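Local coordinates for transcriptional regulator, IclR family (Alicyclobacillus acidocaldarius subsp. acidocaldarius, PDB 5TJJ), which probably binds DNA through an N-terminal winged helix-turn-helix domain and regulates transcription, at the interface of chains A and B. Residues are numbered along the deposited sequence; one frame, centred on the assembly and turned at random. Chains: chain A/B, Transcriptional regulator, IclR family.

Contact 1 and contact 2 lie about 16 Å apart, measured between the centres of their C-alpha atoms, and both draw on helix 9-21 of chain A. Its first turns, with helix 42-54, serve contact 1, where they meet the N-terminal helix of chain B and B:Val8 ahead of it; its last turn, with A:Ser22, strand 66-69 and helix 73-83, serves contact 2, where the partner is helix 73-82 of chain B. One helix thus touches two different helices of the other subunit. Together the contacts join the N-terminal regions, consistent with IclR-type dimers, although the interface departs from exact two-fold symmetry.

Contact 1: the interface of chains A and B. Residues chain A 10-11, 14, 48, 51-52; chain B 8, 10-11, 14.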
# COMPACT_ATOMS: atom_id res chain seq x y z
N SER A 10 -2.49 19.86 11.75
CA SER A 10 -3.47 19.58 10.69
C SER A 10 -3.09 18.38 9.81
O SER A 10 -3.98 17.71 9.32
CB SER A 10 -3.78 20.82 9.83
OG SER A 10 -2.62 21.25 9.13
N VAL A 11 -1.80 18.11 9.66
CA VAL A 11 -1.34 16.96 8.86
C VAL A 11 -1.42 15.71 9.70
O VAL A 11 -1.74 14.63 9.20
CB VAL A 11 0.09 17.19 8.34
CG1 VAL A 11 0.62 15.98 7.59
CG2 VAL A 11 0.11 18.44 7.46
N ALA A 14 -5.10 14.83 9.44
CA ALA A 14 -5.33 14.20 8.14
C ALA A 14 -4.98 12.71 8.20
O ALA A 14 -5.78 11.87 7.81
CB ALA A 14 -4.53 14.91 7.05
N VAL A 48 -10.21 19.78 6.93
CA VAL A 48 -9.23 18.76 6.56
C VAL A 48 -9.81 17.78 5.55
O VAL A 48 -9.20 17.53 4.50
CB VAL A 48 -8.76 18.03 7.83
CG1 VAL A 48 -8.01 16.74 7.52
CG2 VAL A 48 -7.91 18.99 8.68
N THR A 51 -10.25 19.34 2.22
CA THR A 51 -8.93 19.53 1.62
C THR A 51 -8.43 18.21 1.04
O THR A 51 -7.97 18.18 -0.11
CB THR A 51 -7.92 20.09 2.65
OG1 THR A 51 -8.47 21.28 3.20
CG2 THR A 51 -6.60 20.43 2.01
N LEU A 52 -8.58 17.13 1.80
CA LEU A 52 -8.26 15.77 1.33
C LEU A 52 -9.09 15.36 0.11
O LEU A 52 -8.58 14.76 -0.83
CB LEU A 52 -8.43 14.73 2.45
CG LEU A 52 -7.52 14.82 3.69
CD1 LEU A 52 -7.92 13.82 4.75
CD2 LEU A 52 -6.06 14.61 3.34
N VAL B 8 -6.81 23.75 3.72
CA VAL B 8 -5.80 23.82 4.79
C VAL B 8 -4.43 23.73 4.14
O VAL B 8 -4.04 22.66 3.67
CB VAL B 8 -6.00 22.69 5.82
CG1 VAL B 8 -4.95 22.80 6.94
CG2 VAL B 8 -7.43 22.75 6.38
N SER B 10 -1.29 23.36 4.84
CA SER B 10 -0.35 22.27 5.20
C SER B 10 -0.75 20.89 4.69
O SER B 10 0.11 20.13 4.25
CB SER B 10 -0.19 22.19 6.70
OG SER B 10 0.35 23.40 7.18
N VAL B 11 -2.05 20.59 4.76
CA VAL B 11 -2.61 19.31 4.28
C VAL B 11 -2.46 19.24 2.77
O VAL B 11 -2.03 18.21 2.25
CB VAL B 11 -4.09 19.11 4.69
CG1 VAL B 11 -4.66 17.81 4.10
CG2 VAL B 11 -4.24 19.13 6.20
N ALA B 14 1.08 18.55 2.19
CA ALA B 14 1.33 17.10 2.45
C ALA B 14 0.97 16.22 1.24
O ALA B 14 1.72 15.35 0.87
CB ALA B 14 0.58 16.63 3.70
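A:Thr51, on helix 42-54, and B:Val8, just ahead of helix 9-22, make the polar contact here. The backbone N of B:Val8 donates to the hydroxyl OG1 of A:Thr51 at 3.0 Å, with 160° at the hydrogen, a nearly straight bond. The threonine has OG1 beside its own backbone N and anti to the carbonyl carbon (chi1 -54°), which turns the hydroxyl to the incoming N-H and its methyl CG2 between the backbone of B:Val8 and the methyl CG1 of B:Val11. The side chains of A:Thr51 and B:Val8 cross at about a right angle. A valine in place of A:Thr51 would probably leave the N-H of B:Val8 without its acceptor and the segment ahead of the helix less firmly placed.

The apolar contacts centre on B:Val11, which has 97 Å² of its surface hidden by chain A. Its two methyls diverge: CG1, anti to the backbone N (chi1 177°), meets CD2 of A:Leu52 at 3.6 Å, while CG2 points to the first turn of helix 9-21 of chain A, at A:Ser10. The leucine reaches it tip first, and the two side chains cross nearly perpendicularly. CG2 of A:Thr51 lies 3.9 Å from the same CG1, so this methyl is touched by two residues of helix 42-54. A:Val11 makes a lesser contact of the same kind, its CG1 resting 3.9 Å from CB of B:Ala14.

Other contacts set carbon against polar groups without bonding. CG1 of B:Val8 sits 3.6 Å from the hydroxyl OG of A:Ser10, and CG2 of A:Val11 packs by the carbonyl of B:Ser10. These helices belong to the helix-turn-helix region, the family's DNA-binding domain, and the patch probably helps pair the two domains. Valine methyls lie against serine carbonyls on both sides: the carbonyl O of A:Ser10 lies 3.4 Å from the methyl CG2 of B:Val11.

Contact 2: the interface of chains A and B. Residues chain A 18, 21-22, 69, 73; chain B 76, 79-80, 83.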
# COMPACT_ATOMS: atom_id res chain seq x y z
N LEU A 18 -7.50 9.40 7.85
CA LEU A 18 -7.33 8.35 6.87
C LEU A 18 -7.17 6.99 7.51
O LEU A 18 -7.69 5.99 6.99
CB LEU A 18 -6.16 8.65 5.95
CG LEU A 18 -6.34 9.91 5.10
CD1 LEU A 18 -5.02 10.25 4.41
CD2 LEU A 18 -7.44 9.71 4.07
N LEU A 21 -10.79 5.91 8.45
CA LEU A 21 -11.58 5.48 7.29
C LEU A 21 -11.15 4.15 6.65
O LEU A 21 -11.85 3.63 5.80
CB LEU A 21 -11.63 6.59 6.23
CG LEU A 21 -12.37 7.86 6.71
CD1 LEU A 21 -12.31 8.92 5.64
CD2 LEU A 21 -13.83 7.56 7.09
N SER A 22 -10.01 3.63 7.08
CA SER A 22 -9.49 2.38 6.60
C SER A 22 -9.97 1.22 7.44
O SER A 22 -9.63 0.09 7.14
CB SER A 22 -7.94 2.43 6.60
OG SER A 22 -7.40 2.30 7.90
N LEU A 69 -12.21 6.47 2.08
CA LEU A 69 -10.89 6.51 1.44
C LEU A 69 -11.00 6.78 -0.05
O LEU A 69 -11.70 6.08 -0.75
CB LEU A 69 -10.12 5.22 1.67
CG LEU A 69 -9.67 4.95 3.11
CD1 LEU A 69 -8.80 3.71 3.18
CD2 LEU A 69 -8.93 6.14 3.70
N LEU A 73 -5.06 7.11 -3.04
CA LEU A 73 -4.30 6.25 -2.13
C LEU A 73 -3.92 4.87 -2.74
O LEU A 73 -2.97 4.23 -2.32
CB LEU A 73 -5.08 6.07 -0.82
CG LEU A 73 -5.43 7.40 -0.11
CD1 LEU A 73 -6.35 7.17 1.06
CD2 LEU A 73 -4.17 8.14 0.30
N LEU B 76 -2.94 1.27 3.68
CA LEU B 76 -3.89 2.32 3.42
C LEU B 76 -4.43 2.23 2.01
O LEU B 76 -5.65 2.27 1.79
CB LEU B 76 -3.21 3.65 3.65
CG LEU B 76 -4.07 4.90 3.61
CD1 LEU B 76 -5.18 4.78 4.66
CD2 LEU B 76 -3.21 6.13 3.85
N ARG B 79 -6.52 -0.94 1.52
CA ARG B 79 -7.87 -0.75 2.07
C ARG B 79 -8.71 0.16 1.16
O ARG B 79 -9.91 -0.02 1.04
CB ARG B 79 -7.86 -0.16 3.49
CG ARG B 79 -7.25 -0.97 4.62
CD ARG B 79 -7.99 -2.26 4.95
NE ARG B 79 -7.65 -3.33 4.00
CZ ARG B 79 -6.46 -3.94 3.92
NH1 ARG B 79 -6.30 -4.86 2.99
NH2 ARG B 79 -5.45 -3.67 4.75
N ALA B 80 -8.10 1.15 0.55
CA ALA B 80 -8.88 2.04 -0.32
C ALA B 80 -9.40 1.27 -1.52
O ALA B 80 -10.41 1.63 -2.10
CB ALA B 80 -8.06 3.25 -0.75
N LEU B 83 -12.08 -1.88 0.49
CA LEU B 83 -13.26 -1.44 1.26
C LEU B 83 -14.36 -0.89 0.38
O LEU B 83 -15.49 -0.81 0.82
CB LEU B 83 -12.89 -0.36 2.27
CG LEU B 83 -11.99 -0.83 3.40
CD1 LEU B 83 -11.57 0.38 4.19
CD2 LEU B 83 -12.70 -1.85 4.29
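Three parts of chain A meet helix 73-82 of chain B and B:Leu83 just after it: the end of helix 9-21 with A:Ser22 beyond it, strand 66-69 through its last residue A:Leu69, and the start of helix 73-83 at A:Leu73. No polar pair is close enough to hydrogen-bond between the chains, so contact here rests on apolar packing and on carbons set against carbonyls.

A:Leu69 comes down on one face of the chain B helix, its base on B:Ala80 and its CD1 tip over the backbone between B:Leu76 and B:Ala80. Its CB meets the methyl CB of B:Ala80 at 3.7 Å, and its CD1 is 3.7 Å from the carbonyl O of B:Leu76. The small side chain of B:Ala80 probably allows this close approach of the leucine's base, while CD1 also touches CB of B:Arg79 at 4.0 Å.

B:Leu76 enters from the opposite chain with CG anti to its backbone N (chi1 -172°), and this directs its branches into chain A. CD1 goes to the carbonyl O of A:Leu18 at 3.6 Å and also borders A:Leu69; CG faces CD1 of A:Leu73 at 4.1 Å. The side chain crosses both A:Leu69 and A:Leu73 obliquely, and 59 Å² of B:Leu76 is hidden by chain A.

At the other end of the patch, CD1 of B:Leu83 sits 3.5 Å from the carbonyl O of A:Ser22 and near that of A:Leu21. The aliphatic stem of B:Arg79 approaches A:Ser22 as well, its CD 3.6 Å from the same carbonyl O. The arginine chain bends at chi2 and chi3 (-65° and 80°), carrying the guanidinium away while CB and CG lie against CB of A:Ser22.

This patch joins helix 73-82 of one subunit to the end of the first helix, strand 66-69 and the equivalent helix 73-83 of the other; if this pair is the biological dimer, as in the family, it probably helps set how the two DNA-binding domains are placed.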